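Local coordinates for lysozyme (Asticcacaulis excentricus, PDB 6H9D), which is the phage-lysozyme-type muramidase domain of SpmX, probably acting on the glycan strands of peptidoglycan, in a protein tied to cell morphogenesis and stalk synthesis, at residues V11-I14 and K15-G19; D54-L57 and R58-L61; S86-N90 and I91-A95; A46-T49 and A50-D54. All coordinates share one frame; numbering follows the deposited sequence.

Overall arrangement
All four contacts are local, each made between neighbouring turns or at a helix end, so none closes a long loop; they follow one another along the chain without nesting or crossing. Contact 1 lies at the C-terminal end of helix 8-16. Contact 4 comes next, where the loop after strand 32-35 enters helix 50-71, and it shares Asp54 with contact 2, one turn further on. Contact 3 joins the end of helix 78-91 to helix 93-97. The four remain connected in space: Lys15 of contact 1 forms a salt bridge with Asp54, while Phe89 of contact 3 packs against Ile14 of contact 1 and Leu57 and Leu61 of contact 2.

Contact 1 of 4, residues V11-I14 and K15-G19; sequences VELI and KSFEG
The flat ring of Phe17 takes two oxygens over the same face: Leu13 O, 3.3 Å from Phe17 CD2, and Ser16 OG, 3.8 Å above the plane of the Phe17 ring and over its centre. Ile14 O approaches the ring at a slant. The Leu13 side chain, its CG anti to the backbone N (chi1 176°), comes back beside the same ring and sets CD1 3.7 Å from Phe17 CZ. Helix 133-146 also touches both of these side chains. Beneath them the helix is still regular at Lys15, whose N-H bonds to Val11 O at 2.9 Å, but the turn then tightens: Phe17 N bonds to Ile14 O, three residues back. Ser16 OG also donates to Leu13 O, at a length too short to be trusted. At the helix end, a water donates to both Ile14 O and Glu18 OE2, coupling the last turn to a carboxylate. On another side of the helix Glu12 and Lys15 run alongside each other, and Glu12 OE2 meets Lys15 NZ in a long salt bridge of 3.5 Å. The stronger partner of this ammonium is Asp54, on helix 50-71. Lys15 thus stands between two acids and would probably ease their mutual repulsion.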
loop_
_atom_site.group_PDB
_atom_site.type_symbol
_atom_site.label_atom_id
_atom_site.label_comp_id
_atom_site.label_asym_id
_atom_site.label_seq_id
_atom_site.Cartn_x
_atom_site.Cartn_y
_atom_site.Cartn_z
ATOM N N VAL A 11 5.045 -6.416 4.987
ATOM C CA VAL A 11 6.043 -5.393 4.724
ATOM C C VAL A 11 6.865 -5.773 3.490
ATOM O O VAL A 11 7.094 -4.945 2.629
ATOM C CB VAL A 11 6.931 -5.131 5.957
ATOM C CG1 VAL A 11 8.076 -4.204 5.602
ATOM C CG2 VAL A 11 6.097 -4.571 7.109
ATOM N N GLU A 12 7.284 -7.038 3.390
ATOM C CA GLU A 12 8.130 -7.472 2.257
ATOM C C GLU A 12 7.349 -7.347 0.935
ATOM O O GLU A 12 7.897 -6.943 -0.081
ATOM C CB GLU A 12 8.617 -8.916 2.427
ATOM C CG GLU A 12 9.551 -9.135 3.605
ATOM C CD GLU A 12 10.671 -8.121 3.779
ATOM O OE1 GLU A 12 11.355 -7.816 2.774
ATOM O OE2 GLU A 12 10.851 -7.650 4.927
ATOM N N LEU A 13 6.061 -7.691 0.947
ATOM C CA LEU A 13 5.228 -7.525 -0.241
ATOM C C LEU A 13 5.259 -6.056 -0.704
ATOM O O LEU A 13 5.500 -5.733 -1.862
ATOM C CB LEU A 13 3.795 -7.965 0.075
ATOM C CG LEU A 13 2.816 -7.731 -1.077
ATOM C CD1 LEU A 13 3.158 -8.650 -2.235
ATOM C CD2 LEU A 13 1.369 -7.923 -0.663
ATOM N N ILE A 14 5.032 -5.146 0.238
ATOM C CA ILE A 14 4.946 -3.733 -0.063
ATOM C C ILE A 14 6.285 -3.240 -0.617
ATOM O O ILE A 14 6.332 -2.526 -1.626
ATOM C CB ILE A 14 4.472 -2.962 1.182
ATOM C CG1 ILE A 14 2.991 -3.276 1.422
ATOM C CG2 ILE A 14 4.743 -1.473 1.057
ATOM C CD1 ILE A 14 2.409 -2.669 2.672
ATOM N N LYS A 15 7.369 -3.675 0.021
ATOM C CA LYS A 15 8.707 -3.280 -0.377
ATOM C C LYS A 15 9.010 -3.783 -1.800
ATOM O O LYS A 15 9.797 -3.183 -2.512
ATOM C CB LYS A 15 9.670 -3.853 0.659
ATOM C CG LYS A 15 11.106 -3.390 0.591
ATOM C CD LYS A 15 11.974 -4.156 1.576
ATOM C CE LYS A 15 11.507 -3.956 2.999
ATOM N NZ LYS A 15 12.409 -4.612 3.970
ATOM N N SER A 16 8.409 -4.906 -2.189
ATOM C CA SER A 16 8.715 -5.567 -3.449
ATOM C C SER A 16 8.258 -4.700 -4.620
ATOM O O SER A 16 8.761 -4.850 -5.712
ATOM C CB SER A 16 8.101 -6.953 -3.512
ATOM O OG SER A 16 6.690 -6.873 -3.643
ATOM N N PHE A 17 7.329 -3.768 -4.375
ATOM C CA PHE A 17 6.829 -2.889 -5.407
ATOM C C PHE A 17 7.626 -1.580 -5.447
ATOM O O PHE A 17 7.354 -0.717 -6.276
ATOM C CB PHE A 17 5.329 -2.603 -5.215
ATOM C CG PHE A 17 4.475 -3.835 -5.095
ATOM C CD1 PHE A 17 4.471 -4.779 -6.102
ATOM C CD2 PHE A 17 3.679 -4.060 -3.978
ATOM C CE1 PHE A 17 3.722 -5.937 -5.975
ATOM C CE2 PHE A 17 2.897 -5.197 -3.877
ATOM C CZ PHE A 17 2.928 -6.139 -4.881
ATOM N N GLU A 18 8.542 -1.432 -4.501
ATOM C CA GLU A 18 9.325 -0.191 -4.333
ATOM C C GLU A 18 10.795 -0.430 -4.669
ATOM O O GLU A 18 11.264 -1.543 -4.530
ATOM C CB GLU A 18 9.266 0.251 -2.874
ATOM C CG GLU A 18 7.865 0.408 -2.336
ATOM C CD GLU A 18 7.245 1.710 -2.780
ATOM O OE1 GLU A 18 7.997 2.596 -3.139
ATOM O OE2 GLU A 18 6.026 1.804 -2.799
ATOM N N GLY A 19 11.463 0.628 -5.108
ATOM C CA GLY A 19 12.902 0.589 -5.394
ATOM C C GLY A 19 13.641 1.276 -4.273
ATOM O O GLY A 19 13.253 2.372 -3.939
HETATM O O HOH W 1 4.570 -0.447 -2.286
#

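Contact 2 of 4, residues D54-L57 and R58-L61; sequences DALL and RFDL
Helix 50-71 is the long helix that in phage-type lysozymes runs between the two lobes, and its second and third turns give a clear case of side chains paired at spacings of three and four. Asp54 and Arg58 form the polar pair: Arg58 NE donates to Asp54 OD1 at 2.7 Å in a salt bridge. The oxygen lies close to the guanidinium plane and is met on its syn side, yet the two planes are turned 44° apart, so this is a one-pronged grip by NE and no flat two-pronged pair. A water completes the ring, donating to Asp54 OD2 and accepting from Arg58 NH2, each at 2.7 Å. Lys15 holds the same Asp54 OD2 from helix 8-16.

Elsewhere round the helix, Phe59 lays one face of its ring over the carbonyl of Ala55, with the oxygen 3.6 Å above the plane and displaced toward the rim. Leu56 CD2 reaches Phe59 CD2 at 3.9 Å. The buried side carries Leu57 and Leu61, whose CG and CD1 respectively lie 4.0 Å apart, both packed on Phe89 of helix 78-91. Asp60 turns its carboxylate to His38. The two cations around Asp54 would be expected to favour its ionised form.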
loop_
_atom_site.group_PDB
_atom_site.type_symbol
_atom_site.label_atom_id
_atom_site.label_comp_id
_atom_site.label_asym_id
_atom_site.label_seq_id
_atom_site.Cartn_x
_atom_site.Cartn_y
_atom_site.Cartn_z
ATOM N N ASP A 54 13.761 -0.054 5.781
ATOM C CA ASP A 54 12.680 -0.899 6.347
ATOM C C ASP A 54 11.994 -0.151 7.491
ATOM O O ASP A 54 10.783 -0.100 7.552
ATOM C CB ASP A 54 13.204 -2.256 6.824
ATOM C CG ASP A 54 12.101 -3.174 7.323
ATOM O OD1 ASP A 54 11.760 -3.085 8.497
ATOM O OD2 ASP A 54 11.582 -3.960 6.514
ATOM N N ALA A 55 12.802 0.439 8.384
ATOM C CA ALA A 55 12.277 1.162 9.522
ATOM C C ALA A 55 11.411 2.328 9.042
ATOM O O ALA A 55 10.315 2.491 9.523
ATOM C CB ALA A 55 13.398 1.625 10.416
ATOM N N LEU A 56 11.903 3.103 8.073
ATOM C CA LEU A 56 11.190 4.263 7.573
ATOM C C LEU A 56 9.889 3.855 6.871
ATOM O O LEU A 56 8.878 4.547 6.979
ATOM C CB LEU A 56 12.103 5.056 6.631
ATOM C CG LEU A 56 13.356 5.642 7.291
ATOM C CD1 LEU A 56 14.300 6.185 6.244
ATOM C CD2 LEU A 56 12.991 6.730 8.288
ATOM N N LEU A 57 9.913 2.750 6.129
ATOM C CA LEU A 57 8.714 2.263 5.457
ATOM C C LEU A 57 7.672 1.914 6.534
ATOM O O LEU A 57 6.506 2.266 6.390
ATOM C CB LEU A 57 9.057 1.075 4.539
ATOM C CG LEU A 57 7.864 0.313 3.948
ATOM C CD1 LEU A 57 6.980 1.230 3.108
ATOM C CD2 LEU A 57 8.332 -0.873 3.126
ATOM N N ARG A 58 8.098 1.295 7.644
ATOM C CA ARG A 58 7.150 0.931 8.706
ATOM C C ARG A 58 6.561 2.203 9.325
ATOM O O ARG A 58 5.408 2.204 9.711
ATOM C CB ARG A 58 7.808 0.012 9.742
ATOM C CG ARG A 58 8.121 -1.380 9.204
ATOM C CD ARG A 58 9.114 -2.158 10.056
ATOM N NE ARG A 58 9.284 -3.531 9.584
ATOM C CZ ARG A 58 8.518 -4.548 9.986
ATOM N NH1 ARG A 58 7.523 -4.319 10.818
ATOM N NH2 ARG A 58 8.750 -5.773 9.552
ATOM N N PHE A 59 7.332 3.297 9.382
ATOM C CA PHE A 59 6.759 4.587 9.832
ATOM C C PHE A 59 5.665 5.044 8.867
ATOM O O PHE A 59 4.599 5.425 9.268
ATOM C CB PHE A 59 7.806 5.692 9.917
ATOM C CG PHE A 59 8.861 5.526 10.980
ATOM C CD1 PHE A 59 8.646 4.723 12.092
ATOM C CD2 PHE A 59 10.062 6.210 10.877
ATOM C CE1 PHE A 59 9.631 4.577 13.058
ATOM C CE2 PHE A 59 11.038 6.072 11.852
ATOM C CZ PHE A 59 10.813 5.280 12.948
ATOM N N ASP A 60 5.947 4.982 7.563
ATOM C CA ASP A 60 5.020 5.450 6.540
ATOM C C ASP A 60 3.745 4.581 6.563
ATOM O O ASP A 60 2.682 5.016 6.150
ATOM C CB ASP A 60 5.714 5.486 5.173
ATOM C CG ASP A 60 6.763 6.590 5.059
ATOM O OD1 ASP A 60 6.594 7.621 5.731
ATOM O OD2 ASP A 60 7.766 6.400 4.332
ATOM N N LEU A 61 3.862 3.323 6.982
ATOM C CA LEU A 61 2.708 2.408 6.977
ATOM C C LEU A 61 1.820 2.578 8.222
ATOM O O LEU A 61 0.695 2.147 8.192
ATOM C CB LEU A 61 3.209 0.972 6.877
ATOM C CG LEU A 61 3.798 0.585 5.527
ATOM C CD1 LEU A 61 4.393 -0.814 5.580
ATOM C CD2 LEU A 61 2.750 0.708 4.446
HETATM O O HOH W 2 10.720 -6.266 7.709
#

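Contact 3 of 4, residues S86-N90 and I91-A95; sequences SFCFN and IGIEA
The backbone stays helical through Ile91, whose N donates to Phe87 O at 2.9 Å. One residue later Gly92 N still bonds to Cys88 O at 2.8 Å, but the chain then turns out of the helix, with Gly92 at phi 90° and psi 151°. This positive phi is a conformation that glycine adopts readily. The new helix starts directly at Ile93.

Two side-chain pairs bracket this break. Ile91 has CG1 between its backbone N and carbonyl carbon (chi1 71°), the crowded position, and this rotamer carries its tip to the ring of Phe87. Ile91 CG2 sits over one face, 4.0 Å above the plane and offset toward the rim, while CD1 comes to 3.5 Å from Phe87 CE2. Trp120 meets the Phe87 ring edge-to-face, so the aromatic group is held by both an aliphatic and an aromatic neighbour. The second pair spans the turn itself: Cys88 SG lies 3.8 Å from Ile93 CG1, placing the thiol of helix 78-91 against the first residue of helix 93-97. Helix 50-71 packs on both, Ile64 against Cys88 and Ala67 against Ile93. The whole is a glycine-terminated helix end in which one residue, Gly92, serves also as the N-cap of helix 93-97.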
loop_
_atom_site.group_PDB
_atom_site.type_symbol
_atom_site.label_atom_id
_atom_site.label_comp_id
_atom_site.label_asym_id
_atom_site.label_seq_id
_atom_site.Cartn_x
_atom_site.Cartn_y
_atom_site.Cartn_z
ATOM N N SER A 86 -1.382 -3.066 1.937
ATOM C CA SER A 86 -0.625 -2.862 0.728
ATOM C C SER A 86 -1.472 -2.062 -0.259
ATOM O O SER A 86 -1.012 -1.073 -0.858
ATOM C CB SER A 86 -0.168 -4.178 0.119
ATOM O OG SER A 86 0.554 -3.953 -1.099
ATOM N N PHE A 87 -2.737 -2.466 -0.363
ATOM C CA PHE A 87 -3.667 -1.902 -1.313
ATOM C C PHE A 87 -3.978 -0.442 -0.922
ATOM O O PHE A 87 -3.845 0.466 -1.722
ATOM C CB PHE A 87 -4.931 -2.757 -1.357
ATOM C CG PHE A 87 -6.010 -2.211 -2.261
ATOM C CD1 PHE A 87 -5.884 -2.288 -3.635
ATOM C CD2 PHE A 87 -7.141 -1.617 -1.731
ATOM C CE1 PHE A 87 -6.870 -1.773 -4.463
ATOM C CE2 PHE A 87 -8.133 -1.118 -2.561
ATOM C CZ PHE A 87 -7.994 -1.191 -3.926
ATOM N N CYS A 88 -4.304 -0.246 0.352
ATOM C CA CYS A 88 -4.614 1.058 0.906
ATOM C C CYS A 88 -3.405 2.002 0.820
ATOM O O CYS A 88 -3.570 3.151 0.469
ATOM C CB CYS A 88 -5.115 0.940 2.336
ATOM S SG CYS A 88 -5.589 2.567 2.987
ATOM N N PHE A 89 -2.188 1.492 1.065
ATOM C CA PHE A 89 -0.964 2.256 0.893
ATOM C C PHE A 89 -0.839 2.757 -0.546
ATOM O O PHE A 89 -0.435 3.894 -0.800
ATOM C CB PHE A 89 0.261 1.418 1.287
ATOM C CG PHE A 89 1.580 2.143 1.273
ATOM C CD1 PHE A 89 1.765 3.304 2.007
ATOM C CD2 PHE A 89 2.650 1.658 0.533
ATOM C CE1 PHE A 89 2.980 3.966 1.999
ATOM C CE2 PHE A 89 3.865 2.326 0.512
ATOM C CZ PHE A 89 4.044 3.464 1.271
ATOM N N ASN A 90 -1.186 1.894 -1.503
ATOM C CA ASN A 90 -0.983 2.182 -2.899
ATOM C C ASN A 90 -2.015 3.217 -3.380
ATOM O O ASN A 90 -1.662 4.123 -4.112
ATOM C CB ASN A 90 -1.046 0.892 -3.726
ATOM C CG ASN A 90 -0.827 1.117 -5.202
ATOM O OD1 ASN A 90 -1.602 0.631 -6.015
ATOM N ND2 ASN A 90 0.201 1.869 -5.547
ATOM N N ILE A 91 -3.293 3.055 -3.018
ATOM C CA ILE A 91 -4.345 3.918 -3.606
ATOM C C ILE A 91 -4.606 5.132 -2.699
ATOM O O ILE A 91 -5.287 6.067 -3.106
ATOM C CB ILE A 91 -5.639 3.145 -3.924
ATOM C CG1 ILE A 91 -6.412 2.739 -2.670
ATOM C CG2 ILE A 91 -5.354 1.940 -4.813
ATOM C CD1 ILE A 91 -7.846 2.394 -2.936
ATOM N N GLY A 92 -4.084 5.106 -1.474
ATOM C CA GLY A 92 -4.307 6.175 -0.498
ATOM C C GLY A 92 -5.537 5.919 0.370
ATOM O O GLY A 92 -6.506 5.301 -0.050
ATOM N N ILE A 93 -5.493 6.433 1.599
ATOM C CA ILE A 93 -6.529 6.204 2.592
ATOM C C ILE A 93 -7.869 6.762 2.107
ATOM O O ILE A 93 -8.890 6.121 2.305
ATOM C CB ILE A 93 -6.137 6.827 3.936
ATOM C CG1 ILE A 93 -5.078 5.991 4.648
ATOM C CG2 ILE A 93 -7.363 7.042 4.817
ATOM C CD1 ILE A 93 -4.339 6.738 5.727
ATOM N N GLU A 94 -7.855 7.954 1.497
ATOM C CA GLU A 94 -9.086 8.615 1.077
ATOM C C GLU A 94 -9.826 7.724 0.069
ATOM O O GLU A 94 -10.997 7.420 0.216
ATOM C CB GLU A 94 -8.787 9.983 0.457
ATOM C CG GLU A 94 -10.036 10.673 -0.084
ATOM C CD GLU A 94 -9.812 12.061 -0.658
ATOM O OE1 GLU A 94 -8.817 12.705 -0.278
ATOM O OE2 GLU A 94 -10.630 12.488 -1.488
ATOM N N ALA A 95 -9.125 7.335 -0.996
ATOM C CA ALA A 95 -9.722 6.493 -2.032
ATOM C C ALA A 95 -10.170 5.153 -1.426
ATOM O O ALA A 95 -11.218 4.597 -1.799
ATOM C CB ALA A 95 -8.728 6.313 -3.148
#

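Contact 4 of 4, residues A46-T49 and A50-D54; sequences ARVT and AEDAD
The side chains of Thr49 and Asp52 cross obliquely over the first turn of helix 50-71, in a capping box, the reciprocal pairing of an N-cap residue with the third residue of its helix. The Thr49 hydroxyl is tucked between its own backbone N and carbonyl carbon (chi1 60°), which brings OG1 in front of the first turn to accept from Asp52 N at 3.0 Å. In return the Asp52 carboxylate, its CG anti to the carbonyl carbon, leans back over the N-cap, and Thr49 N donates to Asp52 OD2 at 3.2 Å. That bond is almost straight, 171° at the hydrogen, although the donor comes from well above the carboxylate plane. Thr49 O meanwhile takes Ala53 N at 2.9 Å and starts the regular helical pattern. Thus Asp52 N is satisfied by the Thr49 hydroxyl and the N-cap N-H by the Asp52 carboxylate, and the negative carboxylate sits at the end where the helix dipole should welcome it.

Val48, just before the cap, packs on the methylene of Asp52, CB to CB at 3.7 Å. With Ala53 it occupies the positions of a hydrophobic staple, though loosely, since Val48 CG2 and Ala53 CB are 4.3 Å apart. Leu56 and Ile34 also touch Val48. A water links the exposed Thr49 to Glu51, 2.9 Å from Thr49 OG1 and donating to Glu51 OE1 at 2.7 Å.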
loop_
_atom_site.group_PDB
_atom_site.type_symbol
_atom_site.label_atom_id
_atom_site.label_comp_id
_atom_site.label_asym_id
_atom_site.label_seq_id
_atom_site.Cartn_x
_atom_site.Cartn_y
_atom_site.Cartn_z
ATOM N N ALA A 46 21.183 12.753 3.429
ATOM C CA ALA A 46 20.913 11.552 4.247
ATOM C C ALA A 46 21.206 10.282 3.450
ATOM O O ALA A 46 21.065 10.292 2.251
ATOM C CB ALA A 46 19.497 11.566 4.744
ATOM N N ARG A 47 21.632 9.236 4.142
ATOM C CA ARG A 47 21.924 7.931 3.508
ATOM C C ARG A 47 21.247 6.845 4.349
ATOM O O ARG A 47 21.175 7.020 5.560
ATOM C CB ARG A 47 23.436 7.700 3.418
ATOM C CG ARG A 47 24.203 8.673 2.532
ATOM C CD ARG A 47 25.701 8.374 2.468
ATOM N NE ARG A 47 26.361 8.528 1.171
ATOM C CZ ARG A 47 27.547 8.013 0.844
ATOM N NH1 ARG A 47 28.143 7.142 1.638
ATOM N NH2 ARG A 47 28.135 8.363 -0.283
ATOM N N VAL A 48 20.767 5.777 3.716
ATOM C CA VAL A 48 20.118 4.685 4.490
ATOM C C VAL A 48 20.601 3.319 4.021
ATOM O O VAL A 48 20.885 3.155 2.854
ATOM C CB VAL A 48 18.588 4.707 4.355
ATOM C CG1 VAL A 48 17.943 5.893 5.030
ATOM C CG2 VAL A 48 18.159 4.605 2.915
ATOM N N THR A 49 20.656 2.383 4.957
ATOM C CA THR A 49 20.876 0.960 4.617
ATOM C C THR A 49 19.500 0.340 4.340
ATOM O O THR A 49 18.477 0.982 4.618
ATOM C CB THR A 49 21.485 0.195 5.791
ATOM O OG1 THR A 49 20.584 0.277 6.884
ATOM C CG2 THR A 49 22.817 0.752 6.228
ATOM N N ALA A 50 19.482 -0.881 3.819
ATOM C CA ALA A 50 18.197 -1.564 3.589
ATOM C C ALA A 50 17.452 -1.640 4.926
ATOM O O ALA A 50 16.277 -1.446 4.932
ATOM C CB ALA A 50 18.454 -2.922 3.006
ATOM N N GLU A 51 18.169 -1.879 6.019
ATOM C CA GLU A 51 17.602 -1.947 7.406
ATOM C C GLU A 51 16.937 -0.604 7.780
ATOM O O GLU A 51 15.823 -0.556 8.314
ATOM C CB GLU A 51 18.710 -2.303 8.415
ATOM C CG GLU A 51 18.277 -3.155 9.607
ATOM C CD GLU A 51 19.155 -3.061 10.863
ATOM O OE1 GLU A 51 20.366 -2.794 10.731
ATOM O OE2 GLU A 51 18.621 -3.200 11.997
ATOM N N ASP A 52 17.637 0.502 7.525
ATOM C CA ASP A 52 17.116 1.839 7.833
ATOM C C ASP A 52 15.845 2.113 6.993
ATOM O O ASP A 52 14.870 2.677 7.477
ATOM C CB ASP A 52 18.157 2.920 7.540
ATOM C CG ASP A 52 19.422 2.925 8.389
ATOM O OD1 ASP A 52 19.445 2.270 9.424
ATOM O OD2 ASP A 52 20.396 3.572 7.967
ATOM N N ALA A 53 15.872 1.721 5.710
ATOM C CA ALA A 53 14.757 1.957 4.785
ATOM C C ALA A 53 13.529 1.152 5.242
ATOM O O ALA A 53 12.413 1.633 5.136
ATOM C CB ALA A 53 15.167 1.599 3.382
ATOM N N ASP A 54 13.761 -0.054 5.781
ATOM C CA ASP A 54 12.680 -0.899 6.347
ATOM C C ASP A 54 11.994 -0.151 7.491
ATOM O O ASP A 54 10.783 -0.100 7.552
ATOM C CB ASP A 54 13.204 -2.256 6.824
ATOM C CG ASP A 54 12.101 -3.174 7.323
ATOM O OD1 ASP A 54 11.760 -3.085 8.497
ATOM O OD2 ASP A 54 11.582 -3.960 6.514
HETATM O O HOH W 3 21.419 -0.545 9.572
#